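Local coordinates for endo-1,4-beta-mannanase (Eisenia fetida, PDB 5Y6T), which probably hydrolyses internal beta-1,4-mannosidic linkages in mannan polysaccharides, acting as a GH5 glycoside hydrolase, at residues Q6-Q11 with L112-L117; S136-Y141 with N209-A214; V147-A152 with G160-M165; A213-K216 with K221-V224. One frame throughout, in Å; residues are numbered along the deposited sequence.

Contact 1: residues Q6-Q11 with L112-L117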
loop_
_atom_site.group_PDB
_atom_site.type_symbol
_atom_site.label_atom_id
_atom_site.label_comp_id
_atom_site.label_asym_id
_atom_site.label_seq_id
_atom_site.Cartn_x
_atom_site.Cartn_y
_atom_site.Cartn_z
ATOM N N GLN A 6 7.294 12.446 16.835
ATOM C CA GLN A 6 7.534 11.122 16.316
ATOM C C GLN A 6 6.486 10.625 15.256
ATOM O O GLN A 6 5.275 10.669 15.453
ATOM C CB GLN A 6 7.649 10.112 17.469
ATOM C CG GLN A 6 8.874 10.345 18.341
ATOM C CD GLN A 6 10.176 10.213 17.570
ATOM O OE1 GLN A 6 10.351 9.267 16.805
ATOM N NE2 GLN A 6 11.101 11.157 17.776
ATOM N N PHE A 7 7.012 10.100 14.152
ATOM C CA PHE A 7 6.199 9.461 13.129
ATOM C C PHE A 7 6.684 8.011 12.936
ATOM O O PHE A 7 7.740 7.650 13.396
ATOM C CB PHE A 7 6.393 10.206 11.824
ATOM C CG PHE A 7 5.986 11.655 11.893
ATOM C CD1 PHE A 7 6.924 12.646 12.239
ATOM C CD2 PHE A 7 4.674 12.039 11.625
ATOM C CE1 PHE A 7 6.564 13.974 12.285
ATOM C CE2 PHE A 7 4.290 13.374 11.678
ATOM C CZ PHE A 7 5.238 14.356 12.009
ATOM N N LEU A 8 5.857 7.194 12.300
ATOM C CA LEU A 8 6.192 5.784 12.118
ATOM C C LEU A 8 7.535 5.714 11.378
ATOM O O LEU A 8 7.768 6.511 10.450
ATOM C CB LEU A 8 5.049 5.120 11.367
ATOM C CG LEU A 8 4.972 3.625 11.374
ATOM C CD1 LEU A 8 4.709 3.162 12.791
ATOM C CD2 LEU A 8 3.853 3.278 10.391
ATOM N N ASP A 9 8.464 4.843 11.828
ATOM C CA ASP A 9 9.725 4.700 11.115
ATOM C C ASP A 9 10.221 3.251 11.128
ATOM O O ASP A 9 9.505 2.358 11.606
ATOM C CB ASP A 9 10.767 5.728 11.578
ATOM C CG ASP A 9 11.449 5.355 12.860
ATOM O OD1 ASP A 9 10.823 4.678 13.674
ATOM O OD2 ASP A 9 12.615 5.769 13.054
ATOM N N VAL A 10 11.377 3.030 10.516
ATOM C CA VAL A 10 11.972 1.686 10.390
ATOM C C VAL A 10 13.425 1.727 10.880
ATOM O O VAL A 10 14.252 2.520 10.407
ATOM C CB VAL A 10 11.888 1.154 8.944
ATOM C CG1 VAL A 10 12.696 -0.149 8.779
ATOM C CG2 VAL A 10 10.459 0.956 8.514
ATOM N N GLN A 11 13.744 0.805 11.766
ATOM C CA GLN A 11 15.122 0.634 12.261
ATOM C C GLN A 11 15.407 -0.789 12.553
ATOM O O GLN A 11 14.548 -1.506 13.056
ATOM C CB GLN A 11 15.356 1.464 13.517
ATOM C CG GLN A 11 15.320 2.971 13.275
ATOM C CD GLN A 11 16.393 3.453 12.300
ATOM O OE1 GLN A 11 17.450 2.819 12.144
ATOM N NE2 GLN A 11 16.099 4.558 11.589
ATOM N N LEU A 112 -3.404 4.869 12.314
ATOM C CA LEU A 112 -2.433 5.208 11.301
ATOM C C LEU A 112 -2.977 4.907 9.901
ATOM O O LEU A 112 -3.474 3.814 9.620
ATOM C CB LEU A 112 -1.158 4.412 11.542
ATOM C CG LEU A 112 -0.320 4.995 12.722
ATOM C CD1 LEU A 112 0.729 4.009 13.240
ATOM C CD2 LEU A 112 0.315 6.323 12.349
ATOM N N VAL A 113 -2.811 5.857 9.005
ATOM C CA VAL A 113 -3.361 5.813 7.648
ATOM C C VAL A 113 -2.250 5.608 6.627
ATOM O O VAL A 113 -1.250 6.325 6.639
ATOM C CB VAL A 113 -4.081 7.129 7.349
ATOM C CG1 VAL A 113 -4.592 7.207 5.924
ATOM C CG2 VAL A 113 -5.328 7.246 8.279
ATOM N N PHE A 114 -2.468 4.658 5.728
ATOM C CA PHE A 114 -1.578 4.388 4.612
ATOM C C PHE A 114 -2.311 4.692 3.333
ATOM O O PHE A 114 -3.369 4.115 3.070
ATOM C CB PHE A 114 -1.034 2.960 4.690
ATOM C CG PHE A 114 -0.180 2.730 5.933
ATOM C CD1 PHE A 114 -0.763 2.550 7.197
ATOM C CD2 PHE A 114 1.188 2.824 5.871
ATOM C CE1 PHE A 114 0.021 2.388 8.365
ATOM C CE2 PHE A 114 1.959 2.662 7.019
ATOM C CZ PHE A 114 1.371 2.502 8.266
ATOM N N ILE A 115 -1.730 5.562 2.547
ATOM C CA ILE A 115 -2.393 6.186 1.360
ATOM C C ILE A 115 -1.777 5.680 0.078
ATOM O O ILE A 115 -0.597 5.879 -0.148
ATOM C CB ILE A 115 -2.324 7.729 1.386
ATOM C CG1 ILE A 115 -2.815 8.292 2.739
ATOM C CG2 ILE A 115 -3.131 8.327 0.248
ATOM C CD1 ILE A 115 -2.553 9.771 2.937
ATOM N N VAL A 116 -2.617 5.048 -0.740
ATOM C CA VAL A 116 -2.225 4.464 -1.998
ATOM C C VAL A 116 -2.604 5.355 -3.167
ATOM O O VAL A 116 -3.773 5.551 -3.424
ATOM C CB VAL A 116 -2.824 3.046 -2.186
ATOM C CG1 VAL A 116 -2.225 2.447 -3.415
ATOM C CG2 VAL A 116 -2.540 2.129 -0.989
ATOM N N LEU A 117 -1.626 5.799 -3.945
ATOM C CA LEU A 117 -1.913 6.708 -5.067
ATOM C C LEU A 117 -2.602 6.058 -6.264
ATOM O O LEU A 117 -3.708 6.482 -6.637
ATOM C CB LEU A 117 -0.638 7.375 -5.517
ATOM C CG LEU A 117 0.136 8.228 -4.513
ATOM C CD1 LEU A 117 1.445 8.808 -5.091
ATOM C CD2 LEU A 117 -0.686 9.422 -4.056
#

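Contact 2: residues S136-Y141 with N209-A214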
loop_
_atom_site.group_PDB
_atom_site.type_symbol
_atom_site.label_atom_id
_atom_site.label_comp_id
_atom_site.label_asym_id
_atom_site.label_seq_id
_atom_site.Cartn_x
_atom_site.Cartn_y
_atom_site.Cartn_z
ATOM N N SER A 136 8.144 13.557 -18.934
ATOM C CA SER A 136 7.737 14.985 -18.894
ATOM C C SER A 136 6.362 15.138 -18.245
ATOM O O SER A 136 6.140 16.039 -17.416
ATOM C CB SER A 136 7.802 15.621 -20.308
ATOM O OG SER A 136 6.598 15.504 -21.054
ATOM N N LYS A 137 5.463 14.236 -18.577
ATOM C CA LYS A 137 4.139 14.235 -17.936
ATOM C C LYS A 137 4.162 13.800 -16.477
ATOM O O LYS A 137 3.553 14.453 -15.616
ATOM C CB LYS A 137 3.157 13.413 -18.747
ATOM C CG LYS A 137 2.879 14.097 -20.061
ATOM C CD LYS A 137 1.987 13.334 -20.994
ATOM C CE LYS A 137 1.643 14.139 -22.303
ATOM N NZ LYS A 137 0.852 13.279 -23.289
ATOM N N LEU A 138 4.904 12.716 -16.193
ATOM C CA LEU A 138 5.122 12.306 -14.808
ATOM C C LEU A 138 5.657 13.425 -13.953
ATOM O O LEU A 138 5.211 13.623 -12.816
ATOM C CB LEU A 138 6.064 11.077 -14.779
ATOM C CG LEU A 138 6.365 10.559 -13.375
ATOM C CD1 LEU A 138 5.067 10.202 -12.654
ATOM C CD2 LEU A 138 7.344 9.382 -13.560
ATOM N N GLN A 139 6.597 14.210 -14.492
ATOM C CA GLN A 139 7.168 15.263 -13.671
ATOM C C GLN A 139 6.096 16.335 -13.304
ATOM O O GLN A 139 6.190 16.938 -12.266
ATOM C CB GLN A 139 8.339 15.957 -14.383
ATOM C CG GLN A 139 9.122 16.856 -13.449
ATOM C CD GLN A 139 9.835 16.127 -12.334
ATOM O OE1 GLN A 139 10.291 14.947 -12.481
ATOM N NE2 GLN A 139 9.857 16.762 -11.156
ATOM N N THR A 140 5.110 16.586 -14.185
ATOM C CA THR A 140 4.016 17.471 -13.864
ATOM C C THR A 140 3.094 16.913 -12.773
ATOM O O THR A 140 2.647 17.611 -11.862
ATOM C CB THR A 140 3.253 17.932 -15.137
ATOM O OG1 THR A 140 2.492 16.837 -15.727
ATOM C CG2 THR A 140 4.218 18.654 -16.068
ATOM N N TYR A 141 2.809 15.620 -12.832
ATOM C CA TYR A 141 2.179 14.934 -11.682
ATOM C C TYR A 141 2.927 15.192 -10.402
ATOM O O TYR A 141 2.357 15.603 -9.351
ATOM C CB TYR A 141 1.955 13.403 -11.912
ATOM C CG TYR A 141 1.302 12.797 -10.687
ATOM C CD1 TYR A 141 -0.006 13.088 -10.372
ATOM C CD2 TYR A 141 2.017 11.956 -9.805
ATOM C CE1 TYR A 141 -0.552 12.635 -9.183
ATOM C CE2 TYR A 141 1.483 11.508 -8.656
ATOM C CZ TYR A 141 0.177 11.811 -8.351
ATOM O OH TYR A 141 -0.393 11.402 -7.152
ATOM N N ASN A 209 10.064 4.499 -8.422
ATOM C CA ASN A 209 11.273 5.109 -7.913
ATOM C C ASN A 209 11.147 6.636 -7.890
ATOM O O ASN A 209 11.454 7.280 -6.886
ATOM C CB ASN A 209 12.452 4.693 -8.808
ATOM C CG ASN A 209 13.762 5.454 -8.465
ATOM O OD1 ASN A 209 14.290 6.169 -9.310
ATOM N ND2 ASN A 209 14.279 5.272 -7.235
ATOM N N LYS A 210 10.697 7.222 -8.997
ATOM C CA LYS A 210 10.637 8.692 -9.110
ATOM C C LYS A 210 9.649 9.292 -8.154
ATOM O O LYS A 210 9.924 10.333 -7.535
ATOM C CB LYS A 210 10.439 9.181 -10.557
ATOM C CG LYS A 210 11.572 8.764 -11.493
ATOM C CD LYS A 210 11.292 9.045 -12.975
ATOM C CE LYS A 210 12.449 8.675 -13.923
ATOM N NZ LYS A 210 13.636 9.552 -13.860
ATOM N N GLN A 211 8.465 8.700 -8.075
ATOM C CA GLN A 211 7.469 9.210 -7.116
ATOM C C GLN A 211 7.827 8.983 -5.664
ATOM O O GLN A 211 7.626 9.863 -4.832
ATOM C CB GLN A 211 6.083 8.672 -7.402
ATOM C CG GLN A 211 5.526 9.218 -8.687
ATOM C CD GLN A 211 4.271 8.490 -9.065
ATOM O OE1 GLN A 211 3.164 8.861 -8.634
ATOM N NE2 GLN A 211 4.418 7.415 -9.829
ATOM N N THR A 212 8.498 7.875 -5.382
ATOM C CA THR A 212 8.943 7.615 -4.018
ATOM C C THR A 212 9.970 8.684 -3.607
ATOM O O THR A 212 9.900 9.226 -2.500
ATOM C CB THR A 212 9.468 6.178 -3.828
ATOM O OG1 THR A 212 8.400 5.215 -4.041
ATOM C CG2 THR A 212 9.973 5.949 -2.439
ATOM N N ALA A 213 10.909 8.972 -4.500
ATOM C CA ALA A 213 11.944 9.952 -4.241
ATOM C C ALA A 213 11.241 11.306 -3.974
ATOM O O ALA A 213 11.578 12.048 -3.017
ATOM C CB ALA A 213 12.839 10.088 -5.460
ATOM N N ALA A 214 10.260 11.651 -4.845
ATOM C CA ALA A 214 9.588 12.926 -4.719
ATOM C C ALA A 214 8.856 13.028 -3.385
ATOM O O ALA A 214 8.947 14.081 -2.733
ATOM C CB ALA A 214 8.591 13.178 -5.859
#

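Contact 3: residues V147-A152 with G160-M165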
loop_
_atom_site.group_PDB
_atom_site.type_symbol
_atom_site.label_atom_id
_atom_site.label_comp_id
_atom_site.label_asym_id
_atom_site.label_seq_id
_atom_site.Cartn_x
_atom_site.Cartn_y
_atom_site.Cartn_z
ATOM N N VAL A 147 3.946 16.531 -4.865
ATOM C CA VAL A 147 4.808 17.242 -3.925
ATOM C C VAL A 147 4.027 18.215 -3.080
ATOM O O VAL A 147 4.166 18.181 -1.853
ATOM C CB VAL A 147 6.030 17.885 -4.629
ATOM C CG1 VAL A 147 6.693 18.971 -3.739
ATOM C CG2 VAL A 147 7.055 16.797 -5.073
ATOM N N PRO A 148 3.184 19.049 -3.669
ATOM C CA PRO A 148 2.415 19.964 -2.812
ATOM C C PRO A 148 1.510 19.285 -1.766
ATOM O O PRO A 148 1.481 19.722 -0.602
ATOM C CB PRO A 148 1.560 20.734 -3.806
ATOM C CG PRO A 148 2.430 20.746 -5.048
ATOM C CD PRO A 148 2.951 19.328 -5.108
ATOM N N MET A 149 0.839 18.201 -2.188
ATOM C CA MET A 149 0.032 17.407 -1.283
ATOM C C MET A 149 0.845 16.783 -0.135
ATOM O O MET A 149 0.491 16.859 1.035
ATOM C CB MET A 149 -0.763 16.361 -2.069
ATOM C CG MET A 149 -1.536 15.437 -1.197
ATOM S SD MET A 149 -2.635 14.423 -2.185
ATOM C CE MET A 149 -1.481 13.657 -3.271
ATOM N N VAL A 150 1.927 16.130 -0.507
ATOM C CA VAL A 150 2.756 15.419 0.443
ATOM C C VAL A 150 3.312 16.438 1.462
ATOM O O VAL A 150 3.343 16.175 2.626
ATOM C CB VAL A 150 3.833 14.650 -0.278
ATOM C CG1 VAL A 150 4.894 14.193 0.724
ATOM C CG2 VAL A 150 3.244 13.441 -1.017
ATOM N N SER A 151 3.819 17.542 0.949
ATOM C CA SER A 151 4.394 18.594 1.836
ATOM C C SER A 151 3.362 19.139 2.827
ATOM O O SER A 151 3.571 19.308 3.998
ATOM C CB SER A 151 4.942 19.750 0.935
ATOM O OG SER A 151 5.467 20.798 1.787
ATOM N N ALA A 152 2.178 19.460 2.326
ATOM C CA ALA A 152 1.161 20.044 3.148
ATOM C C ALA A 152 0.752 19.042 4.230
ATOM O O ALA A 152 0.331 19.478 5.285
ATOM C CB ALA A 152 -0.058 20.409 2.301
ATOM N N GLY A 160 0.617 7.350 8.379
ATOM C CA GLY A 160 1.596 6.294 8.569
ATOM C C GLY A 160 2.563 6.161 7.426
ATOM O O GLY A 160 3.780 5.947 7.664
ATOM N N GLY A 161 2.038 6.256 6.207
ATOM C CA GLY A 161 2.844 6.196 5.040
ATOM C C GLY A 161 2.105 6.315 3.726
ATOM O O GLY A 161 0.873 6.308 3.698
ATOM N N TRP A 162 2.865 6.510 2.688
ATOM C CA TRP A 162 2.368 6.572 1.306
ATOM C C TRP A 162 2.763 5.283 0.590
ATOM O O TRP A 162 3.757 4.645 0.925
ATOM C CB TRP A 162 2.994 7.738 0.559
ATOM C CG TRP A 162 2.614 9.106 1.045
ATOM C CD1 TRP A 162 3.265 9.819 2.008
ATOM C CD2 TRP A 162 1.463 9.865 0.688
ATOM N NE1 TRP A 162 2.655 10.991 2.252
ATOM C CE2 TRP A 162 1.543 11.089 1.423
ATOM C CE3 TRP A 162 0.424 9.689 -0.249
ATOM C CZ2 TRP A 162 0.528 12.067 1.371
ATOM C CZ3 TRP A 162 -0.531 10.680 -0.348
ATOM C CH2 TRP A 162 -0.444 11.881 0.414
ATOM N N GLU A 163 2.043 4.982 -0.495
ATOM C CA GLU A 163 2.268 3.840 -1.338
ATOM C C GLU A 163 1.999 4.244 -2.761
ATOM O O GLU A 163 0.943 4.754 -3.078
ATOM C CB GLU A 163 1.352 2.648 -0.969
ATOM C CG GLU A 163 1.525 1.430 -1.803
ATOM C CD GLU A 163 0.716 0.241 -1.342
ATOM O OE1 GLU A 163 0.281 0.216 -0.160
ATOM O OE2 GLU A 163 0.509 -0.660 -2.146
ATOM N N VAL A 164 3.004 4.112 -3.632
ATOM C CA VAL A 164 2.793 4.599 -4.967
ATOM C C VAL A 164 1.729 3.857 -5.732
ATOM O O VAL A 164 0.993 4.496 -6.460
ATOM C CB VAL A 164 4.139 4.738 -5.779
ATOM C CG1 VAL A 164 3.884 5.063 -7.252
ATOM C CG2 VAL A 164 4.998 5.817 -5.115
ATOM N N MET A 165 1.813 2.535 -5.712
ATOM C CA MET A 165 0.969 1.710 -6.556
ATOM C C MET A 165 0.571 0.397 -5.948
ATOM O O MET A 165 1.423 -0.379 -5.523
ATOM C CB MET A 165 1.626 1.481 -7.897
ATOM C CG MET A 165 0.703 0.749 -8.854
ATOM S SD MET A 165 1.492 0.284 -10.409
ATOM C CE MET A 165 1.815 1.878 -11.195
HETATM O O HOH W 1 3.397 13.473 3.795
#

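Contact 4: residues A213-K216 with K221-V224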
loop_
_atom_site.group_PDB
_atom_site.type_symbol
_atom_site.label_atom_id
_atom_site.label_comp_id
_atom_site.label_asym_id
_atom_site.label_seq_id
_atom_site.Cartn_x
_atom_site.Cartn_y
_atom_site.Cartn_z
ATOM N N ALA A 213 10.909 8.972 -4.500
ATOM C CA ALA A 213 11.944 9.952 -4.241
ATOM C C ALA A 213 11.241 11.306 -3.974
ATOM O O ALA A 213 11.578 12.048 -3.017
ATOM C CB ALA A 213 12.839 10.088 -5.460
ATOM N N ALA A 214 10.260 11.651 -4.845
ATOM C CA ALA A 214 9.588 12.926 -4.719
ATOM C C ALA A 214 8.856 13.028 -3.385
ATOM O O ALA A 214 8.947 14.081 -2.733
ATOM C CB ALA A 214 8.591 13.178 -5.859
ATOM N N ILE A 215 8.146 11.957 -2.956
ATOM C CA ILE A 215 7.507 11.952 -1.623
ATOM C C ILE A 215 8.551 12.237 -0.474
ATOM O O ILE A 215 8.293 13.025 0.431
ATOM C CB ILE A 215 6.759 10.611 -1.397
ATOM C CG1 ILE A 215 5.547 10.555 -2.333
ATOM C CG2 ILE A 215 6.460 10.431 0.055
ATOM C CD1 ILE A 215 5.082 9.069 -2.477
ATOM N N LYS A 216 9.712 11.622 -0.589
ATOM C CA LYS A 216 10.712 11.726 0.475
ATOM C C LYS A 216 11.411 13.090 0.460
ATOM O O LYS A 216 11.882 13.546 1.481
ATOM C CB LYS A 216 11.667 10.540 0.342
ATOM C CG LYS A 216 10.954 9.287 0.828
ATOM C CD LYS A 216 11.863 8.139 0.954
ATOM C CE LYS A 216 11.161 7.031 1.634
ATOM N NZ LYS A 216 12.131 5.958 1.930
ATOM N N LYS A 221 10.558 12.598 6.568
ATOM C CA LYS A 221 10.391 11.598 7.598
ATOM C C LYS A 221 9.371 10.517 7.277
ATOM O O LYS A 221 9.282 9.544 8.011
ATOM C CB LYS A 221 10.137 12.239 8.944
ATOM C CG LYS A 221 8.983 13.169 9.039
ATOM C CD LYS A 221 7.646 12.465 8.825
ATOM C CE LYS A 221 6.532 13.456 8.870
ATOM N NZ LYS A 221 5.273 12.910 8.264
ATOM N N VAL A 222 8.625 10.646 6.178
ATOM C CA VAL A 222 7.540 9.711 5.980
ATOM C C VAL A 222 8.031 8.414 5.417
ATOM O O VAL A 222 8.986 8.365 4.610
ATOM C CB VAL A 222 6.392 10.297 5.128
ATOM C CG1 VAL A 222 6.818 10.421 3.691
ATOM C CG2 VAL A 222 5.148 9.493 5.268
ATOM N N ILE A 223 7.389 7.332 5.796
ATOM C CA ILE A 223 7.728 6.066 5.157
ATOM C C ILE A 223 6.870 5.776 3.897
ATOM O O ILE A 223 5.762 6.292 3.716
ATOM C CB ILE A 223 7.685 4.911 6.150
ATOM C CG1 ILE A 223 6.304 4.499 6.291
ATOM C CG2 ILE A 223 8.310 5.262 7.481
ATOM C CD1 ILE A 223 6.036 3.381 5.371
ATOM N N VAL A 224 7.417 4.975 3.007
ATOM C CA VAL A 224 6.757 4.590 1.772
ATOM C C VAL A 224 6.790 3.057 1.703
ATOM O O VAL A 224 7.736 2.390 2.144
ATOM C CB VAL A 224 7.428 5.247 0.563
ATOM C CG1 VAL A 224 6.840 4.742 -0.736
ATOM C CG2 VAL A 224 7.340 6.773 0.714
#

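Contact 1: residues Q6-Q11 with L112-L117
Leu8 extends from segment 6-11 and its forked end meets two side chains of segment 112-117, one methyl to each. The CA-CB bond of Leu8 aims at the strand, and with CG anti to the backbone N (chi1 -164°) the fork is carried onward to the partners. CD2 comes up to the ring of Phe114 from its edge, near the ring plane, and lies 3.4 Å from Phe114 CZ; CE2 of the same ring is the next atom, 3.9 Å from Leu8 CD2. The two side chains run at about a right angle, and the leucine presents a methyl to the rim of the ring instead of lying on its face. The second branch is looser: Leu8 CD1 touches Leu112 CD1 at 4.1 Å, methyl to methyl, the two leucines meeting at a slant. All three residues are buried and the contact is purely apolar, with 119 Å² of surface shared between the segments. Leu15 of strand 14-17 also packs on Leu8, Leu364 near the end of the modelled chain on Leu112, and the ring of Trp324 meets that of Phe114 at about 45°. The contact thus sets the N-terminal hairpin of strands 9-11 and 14-17 against the beginning of strand 112-119, a parallel barrel strand flanked by strands 65-72 and 159-163, consistent with a hairpin closing the N-terminal end of a GH5 (beta/alpha)8 barrel.

Contact 2: residues S136-Y141 with N209-A214
Segments 136-141 and 209-214, from helices 135-152 and 201-218, run 28° from parallel, their short axes 10.8 Å apart at closest approach, with Leu138 facing Gln211 across the gap. Leu138 divides its fork between two partners: CD2 lies 4.0 Å from Lys210 CD, on the aliphatic part of that lysine, while CD1 rests 4.0 Å from Gln211 NE2. Beyond CD the lysine bends at chi4, and its NZ is hydrogen-bonded to Gly253 O. Gln211 reaches Tyr141 as well, through its carbonyl oxygen: Gln211 OE1 lies 3.1 Å from Tyr141 CE2, and the amide and ring planes stand almost perpendicular, 88° apart. Polar partners elsewhere hold the amide, OE1 accepting from Trp118 NE1 and NE2 bonding Phe207 O one turn earlier in the helix; Tyr141 OH pairs with His71 NE2. A leucine in place of Gln211 would probably leave Trp118 NE1 without its acceptor and Phe207 O without the amide N-H. The chemistry is therefore mixed: two outer helices meet through a leucine, a lysine stem, a tyrosine ring and one buried amide, whose bonds at both ends probably offset the cost of burying it.

Contact 3: residues V147-A152 with G160-M165
The Trp162 indole has Val150 over one face and a water at its edge, with Met149 approaching obliquely. Val150 CG2 sits 3.7 Å above the ring plane, displaced toward the rim, and makes a CH-pi contact 23° off the normal of the six-membered ring; its closest ring atom is Trp162 CE2, at 3.8 Å. Met149 CG touches Trp162 CH2 at 4.1 Å, and Met149 SD, 5.5 Å from the centroid of the six-membered ring of Trp162, adds a Met-aromatic contact. In the ring plane, Trp162 NE1 donates to the water over 3.0 Å, and that water donates to Val150 O over 2.9 Å, so one bridge satisfies the buried indole N-H and ties it to the last turns of the helix. The CA-CB bond of Trp162 points to the helix, and with CG anti to the carbonyl carbon (chi1 -67°) the indole extends on to Val150. Replaced by alanine, Trp162 would probably leave a gap beneath Val150 and beside Met149, and the bridging water without its indole donor. Helix 135-152 here packs on the outside of the next barrel strand, 159-163. Ile115 and Leu117 of strand 112-119 also touch the indole, Met149 packs on helix 95-108, and Val150 reaches Ala218 of helix 201-218.

Contact 4: residues A213-K216 with K221-V224
Apolar contacts carry most of this junction, and Ile215 is at their centre. Its CB faces the 221-224 segment, and CG2 is the branch that does the touching: Ile215 CG2 lies 3.7 Å from Val222 CG1 and 3.8 Å from Val224 CG2, so one methyl is received by two valines. Val222 offers CG1 from the position between its backbone N and carbonyl carbon (chi1 72°), whereas Val224 offers CG2, the branch beside its own backbone N. Leu146 and Val150 of helix 135-152 also pack on Ile215, and Trp162 touches both Ile215 and Val222.

The fold explains the meeting: helix 201-218 is followed, after a short turn, by strand 223-228, the parallel neighbour of strand 159-163. This is the second half of a beta-alpha-beta crossover in the (beta/alpha)8 barrel of the GH5 family, the helix packing on the outside of the strand that follows it.

Lysine stem contacts form the second group. Lys216, extended beyond CG, passes the Val224 side chain at a slant, placing Lys216 CE 3.9 Å from Val224 CG2 and just as far from Val222 O.

Polar bonds, all to residues outside the two segments, form the third group. Lys216 NZ forms a salt bridge with Asp261 OD2 and a hydrogen bond with Val259 O; Asp261 OD2 also accepts from Val224 N, while Lys221 NZ pairs with Asp219 OD2.

The residues that touch are mostly buried in all four contacts, but their depth differs: contact 1 lies about 10 Å from the centre of the chain and contact 2 about 18 Å, both measured from the contact's centre, the latter out in the helical layer. Contacts 1, 3 and 4 all reach the barrel sheet, through adjacent strands 112-119, 159-163 and 223-228. Contacts 2 and 3 share helix 135-152, contacts 2 and 4 helix 201-218. Chemistry follows place. At the barrel's end contact 1 is wholly apolar; between helix and strand, contact 3 adds a water bridge and contact 4 a lysine stem whose end is salt-bridged to Asp261; between two helices, contact 2 pairs a lysine stem with a buried amide.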